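Local coordinates for uncharacterized protein VP0806 (Vibrio parahaemolyticus, PDB 2R5S) that is of unknown function but forms the tetratricopeptide-repeat C-terminal part of a thioredoxin-domain protein that may take part in protein-disulfide reduction, at residues 24-29 against 53-58; 130-135 against 165-170; 42-47 against 64-69; 8-13 against 30-35. All coordinates share one frame; numbering follows the deposited sequence.

Contact 1 of 4, residues 24-29 against 53-58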
loop_
_atom_site.group_PDB
_atom_site.type_symbol
_atom_site.label_atom_id
_atom_site.label_comp_id
_atom_site.label_asym_id
_atom_site.label_seq_id
_atom_site.Cartn_x
_atom_site.Cartn_y
_atom_site.Cartn_z
ATOM N N GLN A 24 9.847 0.525 -9.403
ATOM C CA GLN A 24 10.746 1.255 -10.331
ATOM C C GLN A 24 10.005 2.064 -11.405
ATOM O O GLN A 24 10.302 3.267 -11.624
ATOM C CB GLN A 24 11.796 0.327 -10.979
ATOM C CG GLN A 24 12.869 -0.089 -10.053
ATOM C CD GLN A 24 13.847 -1.053 -10.718
ATOM O OE1 GLN A 24 14.593 -0.664 -11.618
ATOM N NE2 GLN A 24 13.851 -2.310 -10.275
ATOM N N ALA A 25 9.024 1.416 -12.043
ATOM C CA ALA A 25 8.144 2.077 -12.991
ATOM C C ALA A 25 7.478 3.351 -12.441
ATOM O O ALA A 25 7.376 4.350 -13.153
ATOM C CB ALA A 25 7.097 1.081 -13.519
ATOM N N LEU A 26 7.006 3.320 -11.193
ATOM C CA LEU A 26 6.382 4.517 -10.535
ATOM C C LEU A 26 7.407 5.593 -10.255
ATOM O O LEU A 26 7.140 6.812 -10.326
ATOM C CB LEU A 26 5.766 4.127 -9.183
ATOM C CG LEU A 26 4.278 3.778 -9.142
ATOM C CD1 LEU A 26 3.960 2.909 -7.876
ATOM C CD2 LEU A 26 3.441 5.018 -9.175
ATOM N N ASN A 27 8.599 5.133 -9.935
ATOM C CA ASN A 27 9.711 6.055 -9.816
ATOM C C ASN A 27 10.099 6.775 -11.123
ATOM O O ASN A 27 10.338 8.002 -11.128
ATOM C CB ASN A 27 10.903 5.368 -9.216
ATOM C CG ASN A 27 12.050 6.316 -8.990
ATOM O OD1 ASN A 27 13.049 6.270 -9.707
ATOM N ND2 ASN A 27 11.925 7.170 -7.988
ATOM N N VAL A 28 10.111 6.038 -12.239
ATOM C CA VAL A 28 10.446 6.692 -13.516
ATOM C C VAL A 28 9.330 7.661 -13.957
ATOM O O VAL A 28 9.592 8.724 -14.538
ATOM C CB VAL A 28 10.753 5.664 -14.582
ATOM C CG1 VAL A 28 10.955 6.331 -15.898
ATOM C CG2 VAL A 28 12.022 4.810 -14.172
ATOM N N ILE A 29 8.092 7.251 -13.696
ATOM C CA ILE A 29 6.910 8.071 -13.964
ATOM C C ILE A 29 7.005 9.406 -13.273
ATOM O O ILE A 29 6.712 10.453 -13.886
ATOM C CB ILE A 29 5.608 7.409 -13.474
ATOM C CG1 ILE A 29 5.348 6.133 -14.276
ATOM C CG2 ILE A 29 4.380 8.362 -13.620
ATOM C CD1 ILE A 29 5.396 6.358 -15.729
ATOM N N THR A 53 1.093 -2.493 -6.144
ATOM C CA THR A 53 1.896 -2.225 -4.955
ATOM C C THR A 53 1.028 -1.987 -3.725
ATOM O O THR A 53 1.532 -1.658 -2.645
ATOM C CB THR A 53 2.816 -1.066 -5.153
ATOM O OG1 THR A 53 2.017 0.088 -5.496
ATOM C CG2 THR A 53 3.873 -1.417 -6.244
ATOM N N LYS A 54 -0.275 -2.180 -3.921
ATOM C CA LYS A 54 -1.243 -2.304 -2.846
ATOM C C LYS A 54 -1.559 -0.968 -2.213
ATOM O O LYS A 54 -1.905 -0.860 -1.031
ATOM C CB LYS A 54 -0.828 -3.416 -1.863
ATOM C CG LYS A 54 -0.578 -4.772 -2.617
ATOM C CD LYS A 54 -0.840 -6.007 -1.780
ATOM C CE LYS A 54 -2.332 -6.155 -1.434
ATOM N NZ LYS A 54 -2.567 -6.894 -0.130
ATOM N N GLN A 55 -1.444 0.067 -3.036
ATOM C CA GLN A 55 -1.762 1.424 -2.624
ATOM C C GLN A 55 -3.108 1.755 -3.227
ATOM O O GLN A 55 -3.153 2.476 -4.189
ATOM C CB GLN A 55 -0.710 2.365 -3.170
ATOM C CG GLN A 55 0.735 1.886 -2.945
ATOM C CD GLN A 55 1.760 2.962 -3.196
ATOM O OE1 GLN A 55 1.930 3.872 -2.387
ATOM N NE2 GLN A 55 2.452 2.870 -4.324
ATOM N N PHE A 56 -4.191 1.179 -2.681
ATOM C CA PHE A 56 -5.539 1.137 -3.316
ATOM C C PHE A 56 -6.244 2.486 -3.298
ATOM O O PHE A 56 -6.950 2.851 -4.216
ATOM C CB PHE A 56 -6.423 0.105 -2.613
ATOM C CG PHE A 56 -5.918 -1.315 -2.716
ATOM C CD1 PHE A 56 -5.435 -1.810 -3.902
ATOM C CD2 PHE A 56 -5.977 -2.169 -1.633
ATOM C CE1 PHE A 56 -4.985 -3.097 -4.006
ATOM C CE2 PHE A 56 -5.513 -3.469 -1.748
ATOM C CZ PHE A 56 -5.025 -3.910 -2.925
ATOM N N GLU A 57 -5.995 3.243 -2.247
ATOM C CA GLU A 57 -6.513 4.593 -2.129
ATOM C C GLU A 57 -5.928 5.589 -3.121
ATOM O O GLU A 57 -6.628 6.237 -3.842
ATOM C CB GLU A 57 -6.259 5.091 -0.708
ATOM C CG GLU A 57 -6.891 6.338 -0.509
ATOM C CD GLU A 57 -8.150 6.169 0.286
ATOM O OE1 GLU A 57 -8.211 6.865 1.320
ATOM O OE2 GLU A 57 -9.043 5.336 -0.111
ATOM N N LEU A 58 -4.618 5.723 -3.134
ATOM C CA LEU A 58 -3.963 6.380 -4.270
ATOM C C LEU A 58 -4.474 5.830 -5.628
ATOM O O LEU A 58 -4.788 6.613 -6.487
ATOM C CB LEU A 58 -2.444 6.268 -4.133
ATOM C CG LEU A 58 -1.731 7.074 -3.036
ATOM C CD1 LEU A 58 -0.241 6.852 -3.175
ATOM C CD2 LEU A 58 -2.036 8.608 -2.988
#

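Contact 2 of 4, residues 130-135 against 165-170. With EDO (1,2-ethanediol), chain D.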
loop_
_atom_site.group_PDB
_atom_site.type_symbol
_atom_site.label_atom_id
_atom_site.label_comp_id
_atom_site.label_asym_id
_atom_site.label_seq_id
_atom_site.Cartn_x
_atom_site.Cartn_y
_atom_site.Cartn_z
ATOM N N LEU A 130 -1.880 0.349 14.080
ATOM C CA LEU A 130 -2.081 -0.593 15.183
ATOM C C LEU A 130 -0.765 -0.850 15.950
ATOM O O LEU A 130 -0.681 -0.640 17.165
ATOM C CB LEU A 130 -2.613 -1.943 14.660
ATOM C CG LEU A 130 -3.366 -2.647 15.775
ATOM C CD1 LEU A 130 -4.644 -1.878 16.278
ATOM C CD2 LEU A 130 -3.696 -4.074 15.332
ATOM N N LEU A 131 0.253 -1.297 15.228
ATOM C CA LEU A 131 1.527 -1.691 15.826
ATOM C C LEU A 131 2.252 -0.482 16.421
ATOM O O LEU A 131 2.890 -0.576 17.485
ATOM C CB LEU A 131 2.376 -2.384 14.758
ATOM C CG LEU A 131 2.170 -3.938 14.672
ATOM C CD1 LEU A 131 0.782 -4.365 15.125
ATOM C CD2 LEU A 131 2.538 -4.669 13.347
ATOM N N TRP A 132 2.162 0.652 15.732
ATOM C CA TRP A 132 2.898 1.829 16.070
ATOM C C TRP A 132 2.459 2.213 17.468
ATOM O O TRP A 132 3.258 2.649 18.276
ATOM C CB TRP A 132 2.580 2.998 15.116
ATOM C CG TRP A 132 3.115 4.352 15.686
ATOM C CD1 TRP A 132 2.381 5.444 16.151
ATOM C CD2 TRP A 132 4.488 4.701 15.866
ATOM N NE1 TRP A 132 3.238 6.413 16.608
ATOM C CE2 TRP A 132 4.531 5.980 16.432
ATOM C CE3 TRP A 132 5.698 4.042 15.597
ATOM C CZ2 TRP A 132 5.725 6.597 16.742
ATOM C CZ3 TRP A 132 6.877 4.672 15.906
ATOM C CH2 TRP A 132 6.893 5.910 16.470
ATOM N N ASN A 133 1.161 2.064 17.730
ATOM C CA ASN A 133 0.554 2.441 19.007
ATOM C C ASN A 133 1.101 1.621 20.191
ATOM O O ASN A 133 1.106 2.074 21.319
ATOM C CB ASN A 133 -0.961 2.327 18.896
ATOM C CG ASN A 133 -1.616 3.635 18.433
ATOM O OD1 ASN A 133 -1.024 4.711 18.509
ATOM N ND2 ASN A 133 -2.826 3.530 17.925
ATOM N N ILE A 134 1.581 0.406 19.912
ATOM C CA ILE A 134 2.194 -0.441 20.935
ATOM C C ILE A 134 3.687 -0.052 21.083
ATOM O O ILE A 134 4.196 0.128 22.183
ATOM C CB ILE A 134 2.015 -1.904 20.534
ATOM C CG1 ILE A 134 0.540 -2.287 20.608
ATOM C CG2 ILE A 134 2.866 -2.866 21.385
ATOM C CD1 ILE A 134 0.260 -3.559 20.020
ATOM N N LEU A 135 4.365 0.137 19.953
ATOM C CA LEU A 135 5.814 0.308 19.909
ATOM C C LEU A 135 6.311 1.569 20.537
ATOM O O LEU A 135 7.416 1.604 21.094
ATOM C CB LEU A 135 6.371 0.165 18.478
ATOM C CG LEU A 135 6.222 -1.147 17.679
ATOM C CD1 LEU A 135 6.578 -0.893 16.217
ATOM C CD2 LEU A 135 7.036 -2.312 18.152
ATOM N N SER A 165 7.004 4.580 4.006
ATOM C CA SER A 165 7.953 5.630 4.348
ATOM C C SER A 165 7.589 6.473 5.580
ATOM O O SER A 165 8.476 6.941 6.294
ATOM C CB SER A 165 8.232 6.524 3.143
ATOM O OG SER A 165 8.742 5.748 2.055
ATOM N N LYS A 166 6.309 6.687 5.853
ATOM C CA LYS A 166 6.002 7.506 7.025
ATOM C C LYS A 166 6.250 6.749 8.340
ATOM O O LYS A 166 6.750 7.282 9.292
ATOM C CB LYS A 166 4.587 8.115 6.935
ATOM C CG LYS A 166 3.829 8.182 8.243
ATOM C CD LYS A 166 2.370 8.534 8.002
ATOM C CE LYS A 166 1.529 8.158 9.200
ATOM N NZ LYS A 166 1.328 9.266 10.213
ATOM N N TYR A 167 5.919 5.476 8.359
ATOM C CA TYR A 167 6.166 4.625 9.509
ATOM C C TYR A 167 7.606 4.204 9.700
ATOM O O TYR A 167 8.042 4.106 10.846
ATOM C CB TYR A 167 5.199 3.451 9.493
ATOM C CG TYR A 167 3.801 3.958 9.809
ATOM C CD1 TYR A 167 3.353 4.053 11.124
ATOM C CD2 TYR A 167 2.950 4.399 8.787
ATOM C CE1 TYR A 167 2.126 4.517 11.392
ATOM C CE2 TYR A 167 1.695 4.857 9.065
ATOM C CZ TYR A 167 1.290 4.901 10.365
ATOM O OH TYR A 167 0.051 5.404 10.664
ATOM N N ARG A 168 8.353 3.989 8.622
ATOM C CA ARG A 168 9.811 3.855 8.746
ATOM C C ARG A 168 10.410 5.022 9.523
ATOM O O ARG A 168 11.221 4.811 10.420
ATOM C CB ARG A 168 10.498 3.821 7.390
ATOM C CG ARG A 168 10.323 2.533 6.721
ATOM C CD ARG A 168 11.228 2.333 5.512
ATOM N NE ARG A 168 10.786 1.103 4.813
ATOM C CZ ARG A 168 10.084 1.072 3.678
ATOM N NH1 ARG A 168 9.766 2.223 3.064
ATOM N NH2 ARG A 168 9.744 -0.116 3.125
ATOM N N ARG A 169 10.053 6.252 9.122
ATOM C CA ARG A 169 10.543 7.468 9.760
ATOM C C ARG A 169 10.079 7.526 11.194
ATOM O O ARG A 169 10.844 7.901 12.087
ATOM C CB ARG A 169 10.006 8.717 9.043
ATOM C CG ARG A 169 10.850 9.147 7.883
ATOM C CD ARG A 169 10.392 10.527 7.386
ATOM N NE ARG A 169 9.585 10.441 6.168
ATOM C CZ ARG A 169 8.267 10.629 6.097
ATOM N NH1 ARG A 169 7.554 10.938 7.181
ATOM N NH2 ARG A 169 7.666 10.508 4.921
ATOM N N GLN A 170 8.808 7.199 11.411
ATOM C CA GLN A 170 8.266 7.129 12.738
ATOM C C GLN A 170 9.110 6.254 13.620
ATOM O O GLN A 170 9.768 6.756 14.543
ATOM C CB GLN A 170 6.777 6.737 12.731
ATOM C CG GLN A 170 5.985 8.032 12.529
ATOM C CD GLN A 170 4.487 7.941 12.531
ATOM O OE1 GLN A 170 3.858 8.781 11.929
ATOM N NE2 GLN A 170 3.917 6.983 13.221
HETATM C C1 EDO D . 13.171 10.397 11.503
HETATM O O1 EDO D . 12.826 9.034 11.223
HETATM C C2 EDO D . 13.433 10.633 12.991
HETATM O O2 EDO D . 14.822 10.808 13.296
#

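Contact 3 of 4, residues 42-47 against 64-69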
loop_
_atom_site.group_PDB
_atom_site.type_symbol
_atom_site.label_atom_id
_atom_site.label_comp_id
_atom_site.label_asym_id
_atom_site.label_seq_id
_atom_site.Cartn_x
_atom_site.Cartn_y
_atom_site.Cartn_z
ATOM N N VAL A 42 -0.424 7.327 -19.417
ATOM C CA VAL A 42 0.586 7.270 -18.371
ATOM C C VAL A 42 -0.119 7.101 -17.047
ATOM O O VAL A 42 0.314 6.268 -16.222
ATOM C CB VAL A 42 1.603 8.444 -18.400
ATOM C CG1 VAL A 42 2.573 8.338 -17.253
ATOM C CG2 VAL A 42 2.419 8.359 -19.656
ATOM N N LYS A 43 -1.230 7.813 -16.862
ATOM C CA LYS A 43 -2.155 7.549 -15.770
ATOM C C LYS A 43 -2.612 6.144 -15.618
ATOM O O LYS A 43 -2.589 5.640 -14.537
ATOM C CB LYS A 43 -3.431 8.426 -15.880
ATOM C CG LYS A 43 -3.116 9.895 -15.551
ATOM C CD LYS A 43 -4.468 10.695 -15.630
ATOM C CE LYS A 43 -4.321 12.093 -15.017
ATOM N NZ LYS A 43 -5.665 12.797 -15.249
ATOM N N LEU A 44 -3.030 5.498 -16.670
ATOM C CA LEU A 44 -3.399 4.090 -16.527
ATOM C C LEU A 44 -2.207 3.293 -15.994
ATOM O O LEU A 44 -2.303 2.673 -14.976
ATOM C CB LEU A 44 -3.890 3.516 -17.870
ATOM C CG LEU A 44 -5.327 3.717 -18.378
ATOM C CD1 LEU A 44 -6.254 4.360 -17.346
ATOM C CD2 LEU A 44 -5.402 4.387 -19.731
ATOM N N ALA A 45 -1.092 3.289 -16.701
ATOM C CA ALA A 45 0.227 2.765 -16.207
ATOM C C ALA A 45 0.438 2.977 -14.696
ATOM O O ALA A 45 0.733 2.047 -13.961
ATOM C CB ALA A 45 1.405 3.476 -16.987
ATOM N N LYS A 46 0.320 4.225 -14.259
ATOM C CA LYS A 46 0.600 4.610 -12.872
ATOM C C LYS A 46 -0.453 3.943 -11.956
ATOM O O LYS A 46 -0.100 3.346 -10.918
ATOM C CB LYS A 46 0.635 6.150 -12.738
ATOM C CG LYS A 46 0.706 6.648 -11.298
ATOM C CD LYS A 46 1.050 8.171 -11.191
ATOM C CE LYS A 46 1.378 8.634 -9.786
ATOM N NZ LYS A 46 1.144 10.173 -9.520
ATOM N N ALA A 47 -1.718 3.931 -12.404
ATOM C CA ALA A 47 -2.812 3.271 -11.679
ATOM C C ALA A 47 -2.532 1.806 -11.500
ATOM O O ALA A 47 -2.708 1.305 -10.425
ATOM C CB ALA A 47 -4.073 3.452 -12.387
ATOM N N ALA A 64 -10.044 8.020 -10.785
ATOM C CA ALA A 64 -11.212 8.923 -10.838
ATOM C C ALA A 64 -10.985 10.142 -11.716
ATOM O O ALA A 64 -11.922 10.920 -11.985
ATOM C CB ALA A 64 -11.559 9.390 -9.435
ATOM N N THR A 65 -9.736 10.344 -12.141
ATOM C CA THR A 65 -9.393 11.435 -13.065
ATOM C C THR A 65 -9.134 10.909 -14.515
ATOM O O THR A 65 -8.586 11.630 -15.349
ATOM C CB THR A 65 -8.072 12.165 -12.607
ATOM O OG1 THR A 65 -6.944 11.282 -12.856
ATOM C CG2 THR A 65 -8.113 12.585 -11.133
ATOM N N ILE A 66 -9.452 9.652 -14.811
ATOM C CA ILE A 66 -9.149 9.163 -16.156
ATOM C C ILE A 66 -10.322 9.716 -16.941
ATOM O O ILE A 66 -11.458 9.404 -16.533
ATOM C CB ILE A 66 -9.267 7.679 -16.270
ATOM C CG1 ILE A 66 -8.394 7.013 -15.224
ATOM C CG2 ILE A 66 -8.874 7.222 -17.736
ATOM C CD1 ILE A 66 -6.923 7.078 -15.517
ATOM N N PRO A 67 -10.074 10.482 -18.058
ATOM C CA PRO A 67 -11.165 11.063 -18.874
ATOM C C PRO A 67 -11.792 9.974 -19.724
ATOM O O PRO A 67 -11.215 8.896 -19.898
ATOM C CB PRO A 67 -10.450 12.053 -19.805
ATOM C CG PRO A 67 -9.054 12.153 -19.364
ATOM C CD PRO A 67 -8.757 10.828 -18.628
ATOM N N LEU A 68 -12.936 10.273 -20.305
ATOM C CA LEU A 68 -13.729 9.262 -20.995
ATOM C C LEU A 68 -13.035 8.538 -22.174
ATOM O O LEU A 68 -13.074 7.281 -22.289
ATOM C CB LEU A 68 -15.003 9.930 -21.461
ATOM C CG LEU A 68 -16.086 8.951 -21.807
ATOM C CD1 LEU A 68 -16.601 8.310 -20.551
ATOM C CD2 LEU A 68 -17.217 9.698 -22.533
ATOM N N GLU A 69 -12.410 9.341 -23.040
ATOM C CA GLU A 69 -11.657 8.844 -24.188
ATOM C C GLU A 69 -10.563 7.829 -23.838
ATOM O O GLU A 69 -10.021 7.181 -24.732
ATOM C CB GLU A 69 -11.050 10.004 -24.978
ATOM C CG GLU A 69 -10.042 10.872 -24.246
ATOM C CD GLU A 69 -10.686 12.142 -23.647
ATOM O OE1 GLU A 69 -11.890 12.128 -23.366
ATOM O OE2 GLU A 69 -10.002 13.166 -23.475
#

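Contact 4 of 4, residues 8-13 against 30-35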
loop_
_atom_site.group_PDB
_atom_site.type_symbol
_atom_site.label_atom_id
_atom_site.label_comp_id
_atom_site.label_asym_id
_atom_site.label_seq_id
_atom_site.Cartn_x
_atom_site.Cartn_y
_atom_site.Cartn_z
ATOM N N GLN A 8 12.491 8.063 -24.207
ATOM C CA GLN A 8 13.187 6.849 -23.773
ATOM C C GLN A 8 12.704 6.402 -22.401
ATOM O O GLN A 8 12.426 5.204 -22.189
ATOM C CB GLN A 8 14.686 7.135 -23.673
ATOM C CG GLN A 8 15.560 6.019 -24.168
ATOM C CD GLN A 8 15.536 5.937 -25.670
ATOM O OE1 GLN A 8 14.654 5.300 -26.261
ATOM N NE2 GLN A 8 16.496 6.598 -26.307
ATOM N N LEU A 9 12.647 7.365 -21.471
ATOM C CA LEU A 9 11.987 7.181 -20.178
ATOM C C LEU A 9 10.706 6.385 -20.316
ATOM O O LEU A 9 10.485 5.430 -19.578
ATOM C CB LEU A 9 11.690 8.529 -19.502
ATOM C CG LEU A 9 12.877 9.236 -18.858
ATOM C CD1 LEU A 9 12.392 10.478 -18.142
ATOM C CD2 LEU A 9 13.636 8.303 -17.887
ATOM N N LEU A 10 9.872 6.791 -21.275
ATOM C CA LEU A 10 8.611 6.105 -21.556
ATOM C C LEU A 10 8.818 4.655 -21.926
ATOM O O LEU A 10 7.965 3.843 -21.602
ATOM C CB LEU A 10 7.796 6.811 -22.649
ATOM C CG LEU A 10 6.975 8.034 -22.234
ATOM C CD1 LEU A 10 6.054 8.477 -23.352
ATOM C CD2 LEU A 10 6.143 7.689 -21.056
ATOM N N LYS A 11 9.927 4.324 -22.598
ATOM C CA LYS A 11 10.242 2.902 -22.889
ATOM C C LYS A 11 10.849 2.203 -21.687
ATOM O O LYS A 11 10.696 1.002 -21.521
ATOM C CB LYS A 11 11.135 2.699 -24.141
ATOM C CG LYS A 11 10.880 1.334 -24.815
ATOM C CD LYS A 11 11.555 1.162 -26.220
ATOM C CE LYS A 11 11.717 -0.323 -26.587
ATOM N NZ LYS A 11 11.660 -0.665 -28.062
ATOM N N GLN A 12 11.533 2.972 -20.847
ATOM C CA GLN A 12 11.920 2.494 -19.510
ATOM C C GLN A 12 10.681 2.067 -18.727
ATOM O O GLN A 12 10.640 0.936 -18.269
ATOM C CB GLN A 12 12.751 3.534 -18.734
ATOM C CG GLN A 12 14.219 3.264 -18.698
ATOM C CD GLN A 12 14.584 2.268 -17.596
ATOM O OE1 GLN A 12 14.824 1.073 -17.865
ATOM N NE2 GLN A 12 14.626 2.754 -16.339
ATOM N N VAL A 13 9.664 2.935 -18.606
ATOM C CA VAL A 13 8.389 2.534 -17.936
ATOM C C VAL A 13 7.835 1.263 -18.555
ATOM O O VAL A 13 7.549 0.272 -17.866
ATOM C CB VAL A 13 7.273 3.587 -18.021
ATOM C CG1 VAL A 13 6.016 3.068 -17.354
ATOM C CG2 VAL A 13 7.693 4.860 -17.342
ATOM N N GLN A 30 7.348 9.385 -11.985
ATOM C CA GLN A 30 7.302 10.649 -11.262
ATOM C C GLN A 30 8.448 11.532 -11.767
ATOM O O GLN A 30 8.466 12.688 -11.505
ATOM C CB GLN A 30 7.119 10.539 -9.707
ATOM C CG GLN A 30 8.008 9.516 -8.900
ATOM C CD GLN A 30 9.234 10.132 -8.162
ATOM O OE1 GLN A 30 10.224 9.426 -7.903
ATOM N NE2 GLN A 30 9.172 11.440 -7.827
ATOM N N THR A 31 9.347 10.988 -12.580
ATOM C CA THR A 31 10.386 11.831 -13.155
ATOM C C THR A 31 10.035 12.453 -14.504
ATOM O O THR A 31 10.756 13.337 -14.936
ATOM C CB THR A 31 11.790 11.143 -13.268
ATOM O OG1 THR A 31 11.890 10.462 -14.532
ATOM C CG2 THR A 31 12.026 10.183 -12.107
ATOM N N LEU A 32 8.962 12.006 -15.172
ATOM C CA LEU A 32 8.530 12.644 -16.431
ATOM C C LEU A 32 8.028 14.085 -16.185
ATOM O O LEU A 32 7.737 14.475 -15.040
ATOM C CB LEU A 32 7.435 11.833 -17.143
ATOM C CG LEU A 32 7.603 10.313 -17.331
ATOM C CD1 LEU A 32 6.285 9.652 -17.454
ATOM C CD2 LEU A 32 8.452 9.910 -18.492
ATOM N N SER A 33 7.915 14.861 -17.255
ATOM C CA SER A 33 7.252 16.174 -17.180
ATOM C C SER A 33 5.845 16.020 -16.559
ATOM O O SER A 33 5.260 14.904 -16.607
ATOM C CB SER A 33 7.151 16.770 -18.589
ATOM O OG SER A 33 6.794 15.741 -19.543
ATOM N N ASP A 34 5.288 17.104 -15.999
ATOM C CA ASP A 34 3.929 17.020 -15.433
ATOM C C ASP A 34 2.931 16.802 -16.543
ATOM O O ASP A 34 2.041 15.948 -16.428
ATOM C CB ASP A 34 3.521 18.262 -14.710
ATOM C CG ASP A 34 4.410 18.585 -13.519
ATOM O OD1 ASP A 34 4.594 19.821 -13.293
ATOM O OD2 ASP A 34 4.889 17.628 -12.830
ATOM N N GLU A 35 3.070 17.585 -17.614
ATOM C CA GLU A 35 2.332 17.331 -18.848
ATOM C C GLU A 35 2.286 15.802 -19.184
ATOM O O GLU A 35 1.204 15.246 -19.348
ATOM C CB GLU A 35 2.904 18.126 -20.029
ATOM C CG GLU A 35 2.936 19.672 -19.845
ATOM C CD GLU A 35 4.336 20.198 -19.472
ATOM O OE1 GLU A 35 5.291 19.381 -19.404
ATOM O OE2 GLU A 35 4.476 21.428 -19.268
#

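Contact 1 of 4, residues 24-29 against 53-58
L26 on helix 22-30 meets the turn at 53-58 with a single methyl, CD1, and each polar group it meets there is part of one small network. T53, the first residue past helix 40-52, points its CB toward L26, and its OG1 stands 4.2 Å from L26 CD1, the two side chains slanting across one another. Placing OG1 between the backbone N and the carbonyl carbon (chi1 58°) folds the hydroxyl back over its own helix end, where its single proton has two hydrogen-bond acceptors, the carbonyl oxygens of C49 and L50. K54 follows with positive phi (76°) as the C-prime residue of a Schellman motif, Q55 N reaching back to L50 O. That closure ends helix 40-52 within a tetratricopeptide-repeat array, and the chain reverses almost at once, since Q55 is already the N-cap residue of helix 56-63. The Q55 side chain, extended beyond CG, arrives from the direction opposite to L26 and brings NE2 to 3.9 Å from L26 CD1. The same NE2 donates to T53 OG1 at 3.0 Å with an N-H...O angle of 155°; the hydroxyl lies close to the amide plane, so the bond restrains the amide's rotation. Further on, F56 stacks against H85. L26 itself also rests on K46 and C49 of helix 40-52.

Contact 2 of 4, residues 130-135 against 165-170
Helix-on-helix packing of the tetratricopeptide-repeat kind joins helix 124-135 to helix 162-174 here, with W132 of the former spread beneath Q170 of the latter. The indole is carried across by a first torsion that sets CG anti to the backbone N (chi1 166°), and Q170 lies over one of its faces. Two parts of the glutamine do the touching. CB sits 3.9 Å from the centroid of the six-membered ring of W132, nearly on the ring normal, a CH-pi contact. Farther along the extended side chain, NE2 comes down over the five-membered ring, closest to W132 CE2 at 3.4 Å, its amide plane inclined 60° to the indole. One helical turn back along the same helix, K166 NZ donates to Q170 OE1 over 3.1 Å; this bond steadies the amide from its oxygen end while the nitrogen end rests on the indole. Y167 approaches differently, its phenol held by a hydrogen bond between its OH and E129 OE1. What it presents to W132 is its ring edge, and CE1 of Y167 lies 4.0 Å from CB of W132, close to the tyrosine plane.

Contact 3 of 4, residues 42-47 against 64-69
K43 and T65 cross at roughly a right angle, the lysine running out extended from helix 40-52 until its ammonium group arrives at the threonine. There NZ is gripped twice: it donates to T65 OG1 at 3.1 Å and to T65 O, also at 3.1 Å. The second bond does not follow a lone pair, since NZ stands well above the carbonyl plane, 45° out of it. T65 OG1 is in turn hydrogen-bonded to L62 O, so the hydroxyl that receives the lysine is itself positioned by the end of helix 56-63. Beneath this polar clamp the apolar pair lies at a slant. I66 CD1 reaches the foot of the lysine, 3.8 Å from K43 CB, while the CG2 branch of I66 sits 3.9 Å from L44 CD1. The two terminal methyls, L44 CD1 and I66 CD1, are modelled 3.3 Å apart, tighter than carbon contacts usually are, and with the leucine's second torsion nearly eclipsed (chi2 -8°) that spacing is doubtful. Y75 of helix 73-88 packs on both L44 and I66. The loop leaving helix 56-63 thus returns to the early turns of helix 40-52, as in the antiparallel helical hairpins of tetratricopeptide repeats.

Contact 4 of 4, residues 8-13 against 30-35
L9 and L32 slide past each other in opposite directions, and the closest approach between them joins L9 CB to L32 CD2 at 3.7 Å. The same CD2 methyl of L32 also lies 4.0 Å from L9 CD1, so it rides along the flank of that side chain rather than meeting its end alone. L10 comes from the next position on helix 9-18 and crosses L32 at about a right angle; its CD2 is 4.1 Å from both methyls of L32, bridging the leucine's fork. The fourth participant is T31, whose hydroxyl oxygen OG1 stands 3.6 Å from L9 CD1. With chi1 at 89°, that oxygen is turned back along its own chain and is hydrogen-bonded to V28 O, near the end of helix 22-30.

The next shell surrounds these groups. V28 packs on L9, and V42 of helix 40-52 touches L10 and L32 alike, while L36 adds to the surface against L10. A bound MES molecule, probably from the crystallisation liquor, lies about 4 Å from the L10 side chain. Just beyond L32, S33 is the N-cap of helix 34-37: its OG makes a weak bond to L36 N and a further hydrogen bond with D6 OD1, tying the cap to the chain just ahead of helix 9-18. This divides the labour by chemistry. Across the contact itself the contribution is van der Waals packing round L32, without directional polar links, whereas the neighbouring hydroxyls of T31 and S33 serve the helix ends on either side of that leucine.

How the contacts relate
Contacts 1, 3 and 4 form a connected cluster in the N-terminal half, with helix 40-52 common to their surroundings: V42 on contact 3 packs against L10 and L32 of contact 4, and K46 against L26 of contact 1. Contact 2 stands apart, its centre about 32 Å from those of contacts 3 and 4, and belongs to the C-terminal half of the helical array. Contact 1 is a surface touch with the least buried area, 72 Å², whereas the other three are partly buried. Their chemistry follows the elements joined: a methyl on a polar turn in contact 1, an aromatic face between two helices in contact 2, a lysine clamp over apolar packing in contact 3, and interleaved leucines in contact 4.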